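Local coordinates for probable N-glycosylase/DNA lyase (Thermotoga maritima, PDB 3N0U), which is probably an N-glycosylase/DNA lyase, an almost wholly helical protein of the 8-oxoguanine DNA glycosylase family, at residues E15-I23 with F205-V213. Sequence-based numbering, arbitrary orientation.
Sequences ELLKELERI and FDLYLWYLV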
ATOM      1  N   GLU A  15      15.509 -17.345 -10.772  1.00 25.58           N
ATOM      2  CA  GLU A  15      16.517 -16.331 -10.506  1.00 30.71           C
ATOM      3  C   GLU A  15      15.995 -15.319  -9.471  1.00 20.56           C
ATOM      4  O   GLU A  15      16.707 -14.924  -8.537  1.00 26.98           O
ATOM      5  CB  GLU A  15      16.909 -15.627 -11.809  1.00 42.01           C
ATOM      6  CG  GLU A  15      18.007 -14.589 -11.638  1.00 73.10           C
ATOM      7  CD  GLU A  15      18.439 -13.956 -12.955  1.00 82.52           C
ATOM      8  OE1 GLU A  15      18.461 -14.663 -13.989  1.00 81.95           O
ATOM      9  OE2 GLU A  15      18.757 -12.747 -12.953  1.00 84.47           O
ATOM     10  N   LEU A  16      14.745 -14.914  -9.619  1.00 21.26           N
ATOM     11  CA  LEU A  16      14.124 -14.010  -8.656  1.00 23.73           C
ATOM     12  C   LEU A  16      14.048 -14.654  -7.281  1.00 26.95           C
ATOM     13  O   LEU A  16      14.401 -14.028  -6.284  1.00 20.04           O
ATOM     14  CB  LEU A  16      12.727 -13.594  -9.116  1.00 28.15           C
ATOM     15  CG  LEU A  16      11.937 -12.718  -8.136  1.00 25.70           C
ATOM     16  CD1 LEU A  16      12.640 -11.390  -7.823  1.00 28.06           C
ATOM     17  CD2 LEU A  16      10.555 -12.454  -8.695  1.00 33.90           C
ATOM     18  N   LEU A  17      13.577 -15.896  -7.212  1.00 23.04           N
ATOM     19  CA  LEU A  17      13.482 -16.567  -5.924  1.00 20.47           C
ATOM     20  C   LEU A  17      14.851 -16.728  -5.279  1.00 18.70           C
ATOM     21  O   LEU A  17      14.981 -16.566  -4.079  1.00 21.89           O
ATOM     22  CB  LEU A  17      12.777 -17.909  -6.052  1.00 20.74           C
ATOM     23  CG  LEU A  17      11.283 -17.777  -6.356  1.00 25.50           C
ATOM     24  CD1 LEU A  17      10.702 -19.117  -6.775  1.00 25.63           C
ATOM     25  CD2 LEU A  17      10.531 -17.228  -5.139  1.00 27.67           C
ATOM     26  N   LYS A  18      15.883 -17.006  -6.064  1.00 23.49           N
ATOM     27  CA  LYS A  18      17.207 -17.172  -5.481  1.00 23.74           C
ATOM     28  C   LYS A  18      17.725 -15.866  -4.910  1.00 19.66           C
ATOM     29  O   LYS A  18      18.314 -15.850  -3.824  1.00 20.68           O
ATOM     30  CB  LYS A  18      18.195 -17.730  -6.505  1.00 27.49           C
ATOM     31  CG  LYS A  18      17.935 -19.199  -6.823  1.00 41.06           C
ATOM     32  CD  LYS A  18      18.777 -19.706  -7.982  1.00 60.29           C
ATOM     33  CE  LYS A  18      20.258 -19.549  -7.703  1.00 77.44           C
ATOM     34  NZ  LYS A  18      21.078 -20.144  -8.794  1.00 86.32           N
ATOM     35  N   GLU A  19      17.492 -14.762  -5.614  1.00 21.24           N
ATOM     36  CA  GLU A  19      17.956 -13.480  -5.117  1.00 24.70           C
ATOM     37  C   GLU A  19      17.205 -13.097  -3.853  1.00 19.99           C
ATOM     38  O   GLU A  19      17.807 -12.568  -2.919  1.00 20.35           O
ATOM     39  CB  GLU A  19      17.788 -12.388  -6.156  1.00 27.31           C
ATOM     40  CG  GLU A  19      18.186 -11.003  -5.626  1.00 32.40           C
ATOM     41  CD  GLU A  19      19.622 -10.931  -5.043  1.00 34.07           C
ATOM     42  OE1 GLU A  19      20.518 -11.701  -5.475  1.00 35.00           O
ATOM     43  OE2 GLU A  19      19.851 -10.085  -4.149  1.00 34.22           O
ATOM     44  N   LEU A  20      15.908 -13.380  -3.812  1.00 17.82           N
ATOM     45  CA  LEU A  20      15.136 -13.103  -2.618  1.00 17.97           C
ATOM     46  C   LEU A  20      15.634 -13.953  -1.458  1.00 18.57           C
ATOM     47  O   LEU A  20      15.703 -13.476  -0.328  1.00 18.18           O
ATOM     48  CB  LEU A  20      13.650 -13.357  -2.842  1.00 17.65           C
ATOM     49  CG  LEU A  20      12.911 -12.328  -3.692  1.00 19.30           C
ATOM     50  CD1 LEU A  20      11.613 -12.921  -4.214  1.00 23.16           C
ATOM     51  CD2 LEU A  20      12.637 -11.050  -2.887  1.00 23.42           C
ATOM     52  N   GLU A  21      15.973 -15.207  -1.713  1.00 17.70           N
ATOM     53  CA  GLU A  21      16.505 -16.034  -0.648  1.00 18.32           C
ATOM     54  C   GLU A  21      17.818 -15.496  -0.106  1.00 17.10           C
ATOM     55  O   GLU A  21      18.082 -15.628   1.071  1.00 21.69           O
ATOM     56  CB  GLU A  21      16.674 -17.483  -1.079  1.00 22.73           C
ATOM     57  CG  GLU A  21      15.369 -18.186  -1.465  1.00 24.34           C
ATOM     58  CD  GLU A  21      14.435 -18.505  -0.316  1.00 26.61           C
ATOM     59  OE1 GLU A  21      14.629 -17.989   0.798  1.00 24.90           O
ATOM     60  OE2 GLU A  21      13.467 -19.275  -0.544  1.00 25.14           O
ATOM     61  N   ARG A  22      18.627 -14.861  -0.957  1.00 17.46           N
ATOM     62  CA  ARG A  22      19.898 -14.330  -0.490  1.00 18.63           C
ATOM     63  C   ARG A  22      19.741 -13.121   0.427  1.00 20.42           C
ATOM     64  O   ARG A  22      20.621 -12.864   1.256  1.00 23.12           O
ATOM     65  CB  ARG A  22      20.796 -13.935  -1.658  1.00 21.26           C
ATOM     66  CG  ARG A  22      21.284 -15.078  -2.525  1.00 25.27           C
ATOM     67  CD  ARG A  22      22.179 -14.531  -3.634  1.00 30.09           C
ATOM     68  NE  ARG A  22      22.468 -15.534  -4.652  1.00 44.80           N
ATOM     69  CZ  ARG A  22      21.937 -15.550  -5.876  1.00 46.11           C
ATOM     70  NH1 ARG A  22      21.094 -14.599  -6.263  1.00 40.45           N
ATOM     71  NH2 ARG A  22      22.267 -16.518  -6.724  1.00 52.24           N
ATOM     72  N   ILE A  23      18.642 -12.379   0.290  1.00 18.74           N
ATOM     73  CA  ILE A  23      18.425 -11.226   1.172  1.00 17.19           C
ATOM     74  C   ILE A  23      17.482 -11.537   2.309  1.00 15.93           C
ATOM     75  O   ILE A  23      17.264 -10.700   3.176  1.00 16.97           O
ATOM     76  CB  ILE A  23      17.952  -9.938   0.424  1.00 18.23           C
ATOM     77  CG1 ILE A  23      16.675 -10.142  -0.380  1.00 17.16           C
ATOM     78  CG2 ILE A  23      19.063  -9.422  -0.504  1.00 19.75           C
ATOM     79  CD1 ILE A  23      15.402 -10.229   0.425  1.00 18.19           C
ATOM     80  N   PHE A 205       5.493 -10.683   1.593  1.00 18.39           N
ATOM     81  CA  PHE A 205       6.293 -10.905   0.392  1.00 18.24           C
ATOM     82  C   PHE A 205       6.570  -9.574  -0.288  1.00 18.44           C
ATOM     83  O   PHE A 205       7.677  -9.333  -0.758  1.00 17.04           O
ATOM     84  CB  PHE A 205       5.562 -11.852  -0.567  1.00 17.72           C
ATOM     85  CG  PHE A 205       6.391 -12.307  -1.720  1.00 17.52           C
ATOM     86  CD1 PHE A 205       7.553 -13.023  -1.509  1.00 18.19           C
ATOM     87  CD2 PHE A 205       6.014 -12.026  -3.019  1.00 22.42           C
ATOM     88  CE1 PHE A 205       8.327 -13.448  -2.573  1.00 20.18           C
ATOM     89  CE2 PHE A 205       6.788 -12.466  -4.093  1.00 19.57           C
ATOM     90  CZ  PHE A 205       7.940 -13.179  -3.856  1.00 20.05           C
ATOM     91  N   ASP A 206       5.566  -8.708  -0.329  1.00 18.08           N
ATOM     92  CA  ASP A 206       5.739  -7.371  -0.915  1.00 17.64           C
ATOM     93  C   ASP A 206       6.942  -6.641  -0.320  1.00 18.46           C
ATOM     94  O   ASP A 206       7.683  -5.953  -1.034  1.00 18.08           O
ATOM     95  CB  ASP A 206       4.493  -6.519  -0.674  1.00 16.37           C
ATOM     96  CG  ASP A 206       4.644  -5.114  -1.188  1.00 22.63           C
ATOM     97  OD1 ASP A 206       4.482  -4.904  -2.414  1.00 23.73           O
ATOM     98  OD2 ASP A 206       4.903  -4.220  -0.363  1.00 22.67           O
ATOM     99  N   LEU A 207       7.127  -6.756   0.991  1.00 16.66           N
ATOM    100  CA  LEU A 207       8.245  -6.063   1.639  1.00 17.91           C
ATOM    101  C   LEU A 207       9.585  -6.676   1.278  1.00 15.54           C
ATOM    102  O   LEU A 207      10.568  -5.960   1.145  1.00 16.91           O
ATOM    103  CB  LEU A 207       8.068  -6.014   3.143  1.00 17.80           C
ATOM    104  CG  LEU A 207       6.831  -5.240   3.587  1.00 20.53           C
ATOM    105  CD1 LEU A 207       6.767  -5.280   5.099  1.00 22.00           C
ATOM    106  CD2 LEU A 207       6.870  -3.794   3.084  1.00 25.27           C
ATOM    107  N   TYR A 208       9.630  -7.990   1.101  1.00 15.45           N
ATOM    108  CA  TYR A 208      10.859  -8.610   0.619  1.00 16.89           C
ATOM    109  C   TYR A 208      11.164  -8.121  -0.805  1.00 17.82           C
ATOM    110  O   TYR A 208      12.313  -7.829  -1.122  1.00 18.19           O
ATOM    111  CB  TYR A 208      10.766 -10.141   0.689  1.00 17.19           C
ATOM    112  CG  TYR A 208      10.850 -10.686   2.094  1.00 15.59           C
ATOM    113  CD1 TYR A 208      12.068 -10.841   2.728  1.00 16.15           C
ATOM    114  CD2 TYR A 208       9.707 -11.073   2.780  1.00 18.69           C
ATOM    115  CE1 TYR A 208      12.145 -11.353   4.015  1.00 17.54           C
ATOM    116  CE2 TYR A 208       9.775 -11.573   4.066  1.00 18.56           C
ATOM    117  CZ  TYR A 208      11.003 -11.720   4.668  1.00 15.72           C
ATOM    118  OH  TYR A 208      11.106 -12.199   5.939  1.00 20.12           O
ATOM    119  N   LEU A 209      10.146  -8.037  -1.657  1.00 17.10           N
ATOM    120  CA  LEU A 209      10.330  -7.558  -3.031  1.00 17.01           C
ATOM    121  C   LEU A 209      10.901  -6.145  -3.032  1.00 15.45           C
ATOM    122  O   LEU A 209      11.785  -5.801  -3.824  1.00 20.10           O
ATOM    123  CB  LEU A 209       9.010  -7.578  -3.792  1.00 19.31           C
ATOM    124  CG  LEU A 209       8.459  -8.956  -4.171  1.00 20.62           C
ATOM    125  CD1 LEU A 209       7.108  -8.791  -4.840  1.00 22.37           C
ATOM    126  CD2 LEU A 209       9.407  -9.712  -5.085  1.00 25.11           C
ATOM    127  N   TRP A 210      10.397  -5.299  -2.144  1.00 15.67           N
ATOM    128  CA  TRP A 210      10.883  -3.920  -2.123  1.00 16.93           C
ATOM    129  C   TRP A 210      12.286  -3.779  -1.551  1.00 16.64           C
ATOM    130  O   TRP A 210      13.010  -2.848  -1.911  1.00 19.92           O
ATOM    131  CB  TRP A 210       9.908  -3.001  -1.388  1.00 19.35           C
ATOM    132  CG  TRP A 210       8.948  -2.341  -2.320  1.00 21.65           C
ATOM    133  CD1 TRP A 210       7.663  -2.704  -2.584  1.00 24.94           C
ATOM    134  CD2 TRP A 210       9.220  -1.203  -3.130  1.00 20.66           C
ATOM    135  NE1 TRP A 210       7.113  -1.852  -3.508  1.00 22.99           N
ATOM    136  CE2 TRP A 210       8.052  -0.915  -3.855  1.00 22.33           C
ATOM    137  CE3 TRP A 210      10.344  -0.389  -3.305  1.00 22.73           C
ATOM    138  CZ2 TRP A 210       7.974   0.146  -4.748  1.00 26.41           C
ATOM    139  CZ3 TRP A 210      10.264   0.671  -4.187  1.00 23.12           C
ATOM    140  CH2 TRP A 210       9.088   0.928  -4.900  1.00 24.31           C
ATOM    141  N   TYR A 211      12.684  -4.707  -0.687  1.00 16.73           N
ATOM    142  CA  TYR A 211      14.038  -4.712  -0.137  1.00 17.41           C
ATOM    143  C   TYR A 211      15.079  -4.822  -1.254  1.00 15.89           C
ATOM    144  O   TYR A 211      16.169  -4.285  -1.152  1.00 19.30           O
ATOM    145  CB  TYR A 211      14.207  -5.843   0.892  1.00 17.38           C
ATOM    146  CG  TYR A 211      15.556  -5.844   1.559  1.00 14.78           C
ATOM    147  CD1 TYR A 211      15.777  -5.090   2.687  1.00 15.97           C
ATOM    148  CD2 TYR A 211      16.635  -6.547   1.018  1.00 17.32           C
ATOM    149  CE1 TYR A 211      17.018  -5.060   3.294  1.00 17.23           C
ATOM    150  CE2 TYR A 211      17.859  -6.528   1.621  1.00 18.26           C
ATOM    151  CZ  TYR A 211      18.057  -5.762   2.748  1.00 17.19           C
ATOM    152  OH  TYR A 211      19.286  -5.707   3.352  1.00 17.92           O
ATOM    153  N   LEU A 212      14.713  -5.481  -2.335  1.00 20.96           N
ATOM    154  CA  LEU A 212      15.653  -5.682  -3.444  1.00 25.31           C
ATOM    155  C   LEU A 212      16.211  -4.393  -4.027  1.00 30.26           C
ATOM    156  O   LEU A 212      17.320  -4.389  -4.537  1.00 34.89           O
ATOM    157  CB  LEU A 212      14.994  -6.472  -4.575  1.00 26.02           C
ATOM    158  CG  LEU A 212      14.538  -7.887  -4.250  1.00 24.39           C
ATOM    159  CD1 LEU A 212      13.858  -8.499  -5.501  1.00 26.78           C
ATOM    160  CD2 LEU A 212      15.689  -8.724  -3.803  1.00 32.80           C
ATOM    161  N   VAL A 213      15.441  -3.307  -3.977  1.00 28.82           N
ATOM    162  CA  VAL A 213      15.811  -2.077  -4.664  1.00 26.89           C
ATOM    163  C   VAL A 213      17.026  -1.410  -4.014  1.00 29.20           C
ATOM    164  O   VAL A 213      18.102  -1.238  -4.640  1.00 35.18           O
ATOM    165  CB  VAL A 213      14.624  -1.080  -4.642  1.00 33.94           C
ATOM    166  CG1 VAL A 213      14.991   0.226  -5.329  1.00 47.22           C
ATOM    167  CG2 VAL A 213      13.398  -1.704  -5.291  1.00 38.03           C
TER
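Phe205 opens the contact: its ring, swung out with CG anti to the backbone N (chi1 -171°), meets Leu20, whose CD1 lies 3.7 Å from Phe205 CZ, while Phe198 of helix 181-198 packs against both residues. One turn on, Tyr208 offers its ring edge to Ile23, CD1 to CD1 at 4.1 Å, and its CB and backbone O to Leu20 CD2. Leu209 reaches Leu20 CD1 with its CD2 and sets CG above one face of the Phe205 ring, toward its rim. Leu20 thus enters as a knob among Phe205, Tyr208, Leu209 and Leu212, a place suited to a compact, forked side chain. The side chains of Tyr211 and Ile23 slide past each other in opposite directions, Tyr211 CE2 3.6 Å from Ile23 CB; branched Ile23 presents CB, CG1 and CG2 together to this apolar ring, whose hydroxyl hydrogen-bonds Glu26. Forked Leu212 returns the knob, sending CD1 to Leu16 and Leu20, CD2 to Ile23 and the methylene CG of Glu19, whose carboxylate salt-bridges Arg22. The axes of segments 15-23 and 205-213 come within 9.9 Å and cross at 87°, joining helices 13-44 and 202-214. Because side chains meet almost wholly through carbon, without polar bonds between the segments, cohesion rests mainly on shape and exclusion of water.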